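Side-chain contacts in pectate lyase (Cellvibrio cellulosa, PDB 1GXM), which probably cleaves polygalacturonate by anti-beta-elimination, this chain being the catalytic module of a longer protein: residues A37-V40 against L41-Q45; N73-T76 against I77-V81; N133-G136 against M137-L141. All coordinates share one frame; numbering follows the deposited sequence.

Contact 1 (A37-V40 against L41-Q45)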
loop_
_atom_site.group_PDB
_atom_site.type_symbol
_atom_site.label_atom_id
_atom_site.label_comp_id
_atom_site.label_asym_id
_atom_site.label_seq_id
_atom_site.Cartn_x
_atom_site.Cartn_y
_atom_site.Cartn_z
ATOM N N ALA A 37 -16.127 16.355 7.818
ATOM C CA ALA A 37 -16.633 15.698 6.623
ATOM C C ALA A 37 -16.834 16.656 5.467
ATOM O O ALA A 37 -16.547 16.318 4.328
ATOM C CB ALA A 37 -17.943 14.947 6.922
ATOM N N ASP A 38 -17.400 17.833 5.736
ATOM C CA ASP A 38 -17.659 18.787 4.656
ATOM C C ASP A 38 -16.358 19.346 4.109
ATOM O O ASP A 38 -16.238 19.577 2.910
ATOM C CB ASP A 38 -18.542 19.940 5.143
ATOM C CG ASP A 38 -19.991 19.569 5.223
ATOM O OD1 ASP A 38 -20.344 18.447 4.823
ATOM O OD2 ASP A 38 -20.848 20.371 5.654
ATOM N N VAL A 39 -15.396 19.578 4.987
ATOM C CA VAL A 39 -14.079 20.025 4.552
ATOM C C VAL A 39 -13.469 18.965 3.640
ATOM O O VAL A 39 -13.084 19.260 2.516
ATOM C CB VAL A 39 -13.139 20.335 5.728
ATOM C CG1 VAL A 39 -11.717 20.649 5.252
ATOM C CG2 VAL A 39 -13.678 21.503 6.504
ATOM N N VAL A 40 -13.422 17.728 4.107
ATOM C CA VAL A 40 -12.881 16.649 3.277
ATOM C C VAL A 40 -13.592 16.573 1.948
ATOM O O VAL A 40 -12.978 16.507 0.898
ATOM C CB VAL A 40 -12.958 15.301 4.014
ATOM C CG1 VAL A 40 -12.541 14.162 3.111
ATOM C CG2 VAL A 40 -12.090 15.361 5.227
ATOM N N LEU A 41 -14.910 16.598 1.999
ATOM C CA LEU A 41 -15.721 16.497 0.807
ATOM C C LEU A 41 -15.335 17.586 -0.206
ATOM O O LEU A 41 -15.272 17.363 -1.414
ATOM C CB LEU A 41 -17.196 16.632 1.183
ATOM C CG LEU A 41 -18.196 16.658 0.044
ATOM C CD1 LEU A 41 -18.140 15.401 -0.834
ATOM C CD2 LEU A 41 -19.579 16.823 0.639
ATOM N N SER A 42 -15.095 18.778 0.320
ATOM C CA SER A 42 -14.908 19.966 -0.497
ATOM C C SER A 42 -13.595 19.980 -1.270
ATOM O O SER A 42 -13.454 20.798 -2.165
ATOM C CB SER A 42 -15.004 21.224 0.356
ATOM O OG SER A 42 -13.869 21.380 1.162
ATOM N N TYR A 43 -12.673 19.070 -0.959
ATOM C CA TYR A 43 -11.422 18.962 -1.715
ATOM C C TYR A 43 -11.413 17.843 -2.740
ATOM O O TYR A 43 -10.445 17.678 -3.452
ATOM C CB TYR A 43 -10.227 18.798 -0.765
ATOM C CG TYR A 43 -9.933 20.085 -0.071
ATOM C CD1 TYR A 43 -9.132 21.044 -0.674
ATOM C CD2 TYR A 43 -10.511 20.381 1.143
ATOM C CE1 TYR A 43 -8.889 22.261 -0.062
ATOM C CE2 TYR A 43 -10.284 21.602 1.757
ATOM C CZ TYR A 43 -9.480 22.543 1.140
ATOM O OH TYR A 43 -9.256 23.772 1.736
ATOM N N GLN A 44 -12.486 17.075 -2.831
ATOM C CA GLN A 44 -12.565 16.054 -3.850
ATOM C C GLN A 44 -12.502 16.701 -5.217
ATOM O O GLN A 44 -13.187 17.683 -5.498
ATOM C CB GLN A 44 -13.838 15.241 -3.704
ATOM C CG GLN A 44 -13.776 13.956 -4.484
ATOM C CD GLN A 44 -15.009 13.093 -4.314
ATOM O OE1 GLN A 44 -16.056 13.584 -3.899
ATOM N NE2 GLN A 44 -14.876 11.802 -4.607
ATOM N N GLN A 45 -11.661 16.177 -6.073
ATOM C CA GLN A 45 -11.521 16.666 -7.426
ATOM C C GLN A 45 -12.679 16.176 -8.263
ATOM O O GLN A 45 -13.406 15.258 -7.885
ATOM C CB GLN A 45 -10.196 16.207 -8.040
ATOM C CG GLN A 45 -8.981 16.626 -7.203
ATOM C CD GLN A 45 -8.871 18.119 -7.026
ATOM O OE1 GLN A 45 -8.393 18.815 -7.914
ATOM N NE2 GLN A 45 -9.255 18.604 -5.860
#
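The carbonyl oxygen V39 O is gripped chiefly by the hydroxyl of S42, whose OG donates to V39 O over 2.6 Å. The N-H of the same serine is shared: S42 N gives it mainly to D38 O (2.9 Å) and only weakly, on a bent path, to V39 O (3.0 Å). The first torsion of S42 (chi1 73°) tucks OG between its own backbone N and carbonyl carbon, which turns the hydroxyl back towards the preceding turn. OG is also bonded to G62 N, and N61 lies against both V39 and S42, so the serine ties the helix to the loop beside it. Y43 comes up to the same carbonyl with its ring edge: CD2 lies 3.1 Å from V39 O, which sits near the ring plane. Alongside, V39 CG1 rests 3.9 Å from Y43 CE2, the two side chains pointing the same way; the phenol OH is bonded to G60 O. The backbone meanwhile changes its spacing. L41 N to A37 O (2.9 Å) spans four residues, as does S42 N to D38 O. Y43 N to V40 O (3.2 Å) spans only three, and its donor stands well above the carbonyl plane; Q44 N to L41 O keeps that shorter step. Beyond the turn Q45 NE2 reaches back to Y43 O at 2.8 Å, with that oxygen in its amide plane. Four-residue bonds thus give way to three-residue ones at Y43 and Q44, a 3-10-like finish common where a helix runs out into a loop, here at the periphery of the pectate lyase module and packed on helices 77-90 and 93-109.

Contact 2 (N73-T76 against I77-V81)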
loop_
_atom_site.group_PDB
_atom_site.type_symbol
_atom_site.label_atom_id
_atom_site.label_comp_id
_atom_site.label_asym_id
_atom_site.label_seq_id
_atom_site.Cartn_x
_atom_site.Cartn_y
_atom_site.Cartn_z
ATOM N N ASN A 73 0.390 8.935 0.007
ATOM C CA ASN A 73 0.183 9.486 1.351
ATOM C C ASN A 73 -1.257 9.319 1.844
ATOM O O ASN A 73 -1.813 10.226 2.469
ATOM C CB ASN A 73 0.639 10.945 1.423
ATOM C CG ASN A 73 0.937 11.399 2.855
ATOM O OD1 ASN A 73 1.197 10.572 3.736
ATOM N ND2 ASN A 73 0.912 12.715 3.082
ATOM N N GLY A 74 -1.844 8.166 1.536
ATOM C CA GLY A 74 -3.183 7.802 1.978
ATOM C C GLY A 74 -4.296 8.540 1.276
ATOM O O GLY A 74 -5.460 8.363 1.609
ATOM N N ALA A 75 -3.966 9.382 0.313
ATOM C CA ALA A 75 -4.984 10.176 -0.347
ATOM C C ALA A 75 -5.958 9.286 -1.107
ATOM O O ALA A 75 -5.613 8.197 -1.562
ATOM C CB ALA A 75 -4.372 11.180 -1.263
ATOM N N THR A 76 -7.179 9.806 -1.215
ATOM C CA THR A 76 -8.312 9.212 -1.897
ATOM C C THR A 76 -8.852 8.029 -1.116
ATOM O O THR A 76 -10.024 8.010 -0.728
ATOM C CB THR A 76 -7.998 8.836 -3.347
ATOM O OG1 THR A 76 -7.628 10.024 -4.059
ATOM C CG2 THR A 76 -9.270 8.344 -4.053
ATOM N N ILE A 77 -7.998 7.054 -0.860
ATOM C CA ILE A 77 -8.419 5.845 -0.181
ATOM C C ILE A 77 -8.877 6.134 1.243
ATOM O O ILE A 77 -9.860 5.552 1.701
ATOM C CB ILE A 77 -7.338 4.737 -0.257
ATOM C CG1 ILE A 77 -6.000 5.183 0.336
ATOM C CG2 ILE A 77 -7.196 4.302 -1.706
ATOM C CD1 ILE A 77 -4.952 4.067 0.434
ATOM N N THR A 78 -8.223 7.055 1.926
ATOM C CA THR A 78 -8.611 7.375 3.290
ATOM C C THR A 78 -9.890 8.194 3.273
ATOM O O THR A 78 -10.834 7.886 3.981
ATOM C CB THR A 78 -7.519 8.148 3.990
ATOM O OG1 THR A 78 -6.285 7.422 3.925
ATOM C CG2 THR A 78 -7.836 8.269 5.466
ATOM N N GLU A 79 -9.912 9.244 2.465
ATOM C CA GLU A 79 -11.084 10.111 2.371
ATOM C C GLU A 79 -12.335 9.330 2.019
ATOM O O GLU A 79 -13.410 9.565 2.586
ATOM C CB GLU A 79 -10.874 11.223 1.330
ATOM C CG GLU A 79 -9.890 12.300 1.742
ATOM C CD GLU A 79 -8.457 12.004 1.401
ATOM O OE1 GLU A 79 -8.116 10.837 1.145
ATOM O OE2 GLU A 79 -7.654 12.951 1.404
ATOM N N MET A 80 -12.229 8.385 1.104
ATOM C CA MET A 80 -13.432 7.685 0.648
ATOM C C MET A 80 -13.963 6.742 1.722
ATOM O O MET A 80 -15.181 6.582 1.847
ATOM C CB MET A 80 -13.246 7.007 -0.702
ATOM C CG MET A 80 -12.737 5.623 -0.622
ATOM S SD MET A 80 -11.945 5.223 -2.106
ATOM C CE MET A 80 -13.255 4.415 -3.000
ATOM N N VAL A 81 -13.072 6.131 2.501
ATOM C CA VAL A 81 -13.503 5.225 3.550
ATOM C C VAL A 81 -14.183 6.061 4.629
ATOM O O VAL A 81 -15.259 5.730 5.124
ATOM C CB VAL A 81 -12.321 4.422 4.117
ATOM C CG1 VAL A 81 -12.717 3.681 5.384
ATOM C CG2 VAL A 81 -11.805 3.441 3.069
#
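G74 and T78 meet where the chain turns into helix 77-90. E79, three residues after the N-cap residue T76, reaches back to T76 N in what resembles one arm of a capping box, and a weak one; the reciprocal bond from the T76 side chain is missing. Among the side-chain hydrogen bonds, this arm puts OE1 2.7 Å from T76 N, but the N-H angle is only 121°. The glutamate gets there by bending at chi2 (88°); its other oxygen, OE2, bonds Y56 OH and a glycerol probably from the crystallisation liquor. The T76 hydroxyl bonds T70 O and W50 N instead. T78 uses both of its donors on one acceptor: G74 O receives OG1 at 2.6 Å, tilted a little from the carbonyl plane, and T78 N at 3.1 Å. Of the backbone bonds, that from T78 N to G74 O already has four-residue spacing. I77 N to A75 O (2.7 Å) closes a classic gamma turn around T76, whose phi is positive, with the donor above the carbonyl plane. M80 N to T76 O (2.9 Å) is the bond to the N-cap carbonyl. For apolar contact, I77 touches W24 of helix 20-28 and Y139 and A140 of helix 136-148. Separately, its first torsion (chi1 58°) sets CG1 between the backbone N and the carbonyl carbon, bringing I77 CG1 back to 3.5 Å from the carbonyl oxygen G74 O.

Contact 3 (N133-G136 against M137-L141)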
loop_
_atom_site.group_PDB
_atom_site.type_symbol
_atom_site.label_atom_id
_atom_site.label_comp_id
_atom_site.label_asym_id
_atom_site.label_seq_id
_atom_site.Cartn_x
_atom_site.Cartn_y
_atom_site.Cartn_z
ATOM N N ASN A 133 4.097 1.781 -3.261
ATOM C CA ASN A 133 4.584 2.787 -2.351
ATOM C C ASN A 133 3.496 3.352 -1.483
ATOM O O ASN A 133 2.413 3.660 -1.950
ATOM C CB ASN A 133 5.207 3.926 -3.152
ATOM C CG ASN A 133 6.048 4.821 -2.309
ATOM O OD1 ASN A 133 7.110 4.418 -1.847
ATOM N ND2 ASN A 133 5.604 6.041 -2.102
ATOM N N ASP A 134 3.817 3.506 -0.203
ATOM C CA ASP A 134 2.889 4.030 0.794
ATOM C C ASP A 134 1.587 3.252 0.842
ATOM O O ASP A 134 0.521 3.792 1.095
ATOM C CB ASP A 134 2.596 5.501 0.530
ATOM C CG ASP A 134 2.416 6.263 1.832
ATOM O OD1 ASP A 134 2.039 7.441 1.778
ATOM O OD2 ASP A 134 2.624 5.751 2.955
ATOM N N ASN A 135 1.684 1.958 0.605
ATOM C CA ASN A 135 0.551 1.050 0.596
ATOM C C ASN A 135 -0.537 1.440 -0.396
ATOM O O ASN A 135 -1.666 1.016 -0.256
ATOM C CB ASN A 135 -0.031 0.918 2.009
ATOM C CG ASN A 135 0.912 0.267 2.946
ATOM O OD1 ASN A 135 1.552 -0.738 2.602
ATOM N ND2 ASN A 135 1.018 0.817 4.148
ATOM N N GLY A 136 -0.185 2.194 -1.426
ATOM C CA GLY A 136 -1.200 2.758 -2.293
ATOM C C GLY A 136 -2.038 1.711 -3.007
ATOM O O GLY A 136 -3.240 1.601 -2.814
ATOM N N MET A 137 -1.399 0.925 -3.858
ATOM C CA MET A 137 -2.153 -0.037 -4.625
ATOM C C MET A 137 -2.809 -1.077 -3.724
ATOM O O MET A 137 -3.961 -1.436 -3.925
ATOM C CB MET A 137 -1.284 -0.703 -5.676
ATOM C CG MET A 137 -2.026 -1.699 -6.519
ATOM S SD MET A 137 -1.116 -2.120 -8.004
ATOM C CE MET A 137 -2.106 -3.463 -8.559
ATOM N N ALA A 138 -2.073 -1.599 -2.758
ATOM C CA ALA A 138 -2.611 -2.650 -1.926
ATOM C C ALA A 138 -3.808 -2.162 -1.135
ATOM O O ALA A 138 -4.798 -2.871 -1.010
ATOM C CB ALA A 138 -1.559 -3.202 -0.987
ATOM N N TYR A 139 -3.747 -0.957 -0.591
ATOM C CA TYR A 139 -4.832 -0.502 0.266
ATOM C C TYR A 139 -5.980 0.005 -0.589
ATOM O O TYR A 139 -7.115 -0.122 -0.186
ATOM C CB TYR A 139 -4.366 0.526 1.297
ATOM C CG TYR A 139 -3.547 -0.056 2.436
ATOM C CD1 TYR A 139 -3.122 -1.391 2.457
ATOM C CD2 TYR A 139 -3.157 0.764 3.475
ATOM C CE1 TYR A 139 -2.347 -1.883 3.512
ATOM C CE2 TYR A 139 -2.396 0.286 4.511
ATOM C CZ TYR A 139 -1.991 -1.044 4.522
ATOM O OH TYR A 139 -1.227 -1.523 5.563
ATOM N N ALA A 140 -5.698 0.528 -1.778
ATOM C CA ALA A 140 -6.772 0.866 -2.724
ATOM C C ALA A 140 -7.561 -0.380 -3.102
ATOM O O ALA A 140 -8.782 -0.361 -3.161
ATOM C CB ALA A 140 -6.231 1.519 -3.945
ATOM N N LEU A 141 -6.856 -1.464 -3.379
ATOM C CA LEU A 141 -7.525 -2.713 -3.699
ATOM C C LEU A 141 -8.306 -3.226 -2.516
ATOM O O LEU A 141 -9.350 -3.832 -2.681
ATOM C CB LEU A 141 -6.547 -3.776 -4.196
ATOM C CG LEU A 141 -5.886 -3.451 -5.520
ATOM C CD1 LEU A 141 -4.848 -4.475 -5.832
ATOM C CD2 LEU A 141 -6.911 -3.388 -6.637
#
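N135 and Y139 lie side by side at the start of helix 136-148, with N135 at the N-cap position. Its side chain makes no capping bond and stacks on the tyrosine ring one helical turn further on, the two side chains pointing the same way. In Y139 CG stands opposite the carbonyl carbon (chi1 -74°), which presents the ring face to N135. N135 CB sits over the middle of that face in a CH-pi contact, 3.4 Å from the centroid of the Y139 ring. The carboxamide continues this stack outward, tilted only 22° from the ring plane, with N135 CG over the rim, 3.6 Å from Y139 CZ. W24 stacks on the same tyrosine, tying this helix start to helix 20-28. Behind the asparagine, D134 and N135 both have left-handed backbone angles and form the corner of a type III' turn closed by G136 N to N133 O (3.0 Å). E218 fastens that corner, one carboxylate oxygen to D134 N and the other to N135 N. Y139 N to N135 O at 2.9 Å ties the stacked residues through the backbone as well; A140 N to G136 O, also 2.9 Å, follows. M137 extends away from the pair towards Y177 of helix 161-181. At the far end of the stack, N135 ND2 hangs just beyond the CZ-CE2 edge of the ring, 3.5 Å from Y139 CE2 and close to the phenol OH.

The three contacts follow one another along the chain and step from the edge of the module to its middle, their centres about 23, 11 and 3 Å from the chain centre. Contact 1 is the end of helix 37-42; contacts 2 and 3 are the beginnings of helices 77-90 and 136-148. Centres of contacts 1 and 2 are about 11 Å apart, joined by V40 CG1 on E79 CG (3.5 Å); contacts 2 and 3 are about 10 Å apart, joined by I77 CG2 on A140 CA (3.6 Å). Contacts 1 and 3, about 21 Å apart between centres, do not touch. Helix 77-90 thus lies between the other two, meeting helix 37-42 through E79 and helix 136-148 through I77.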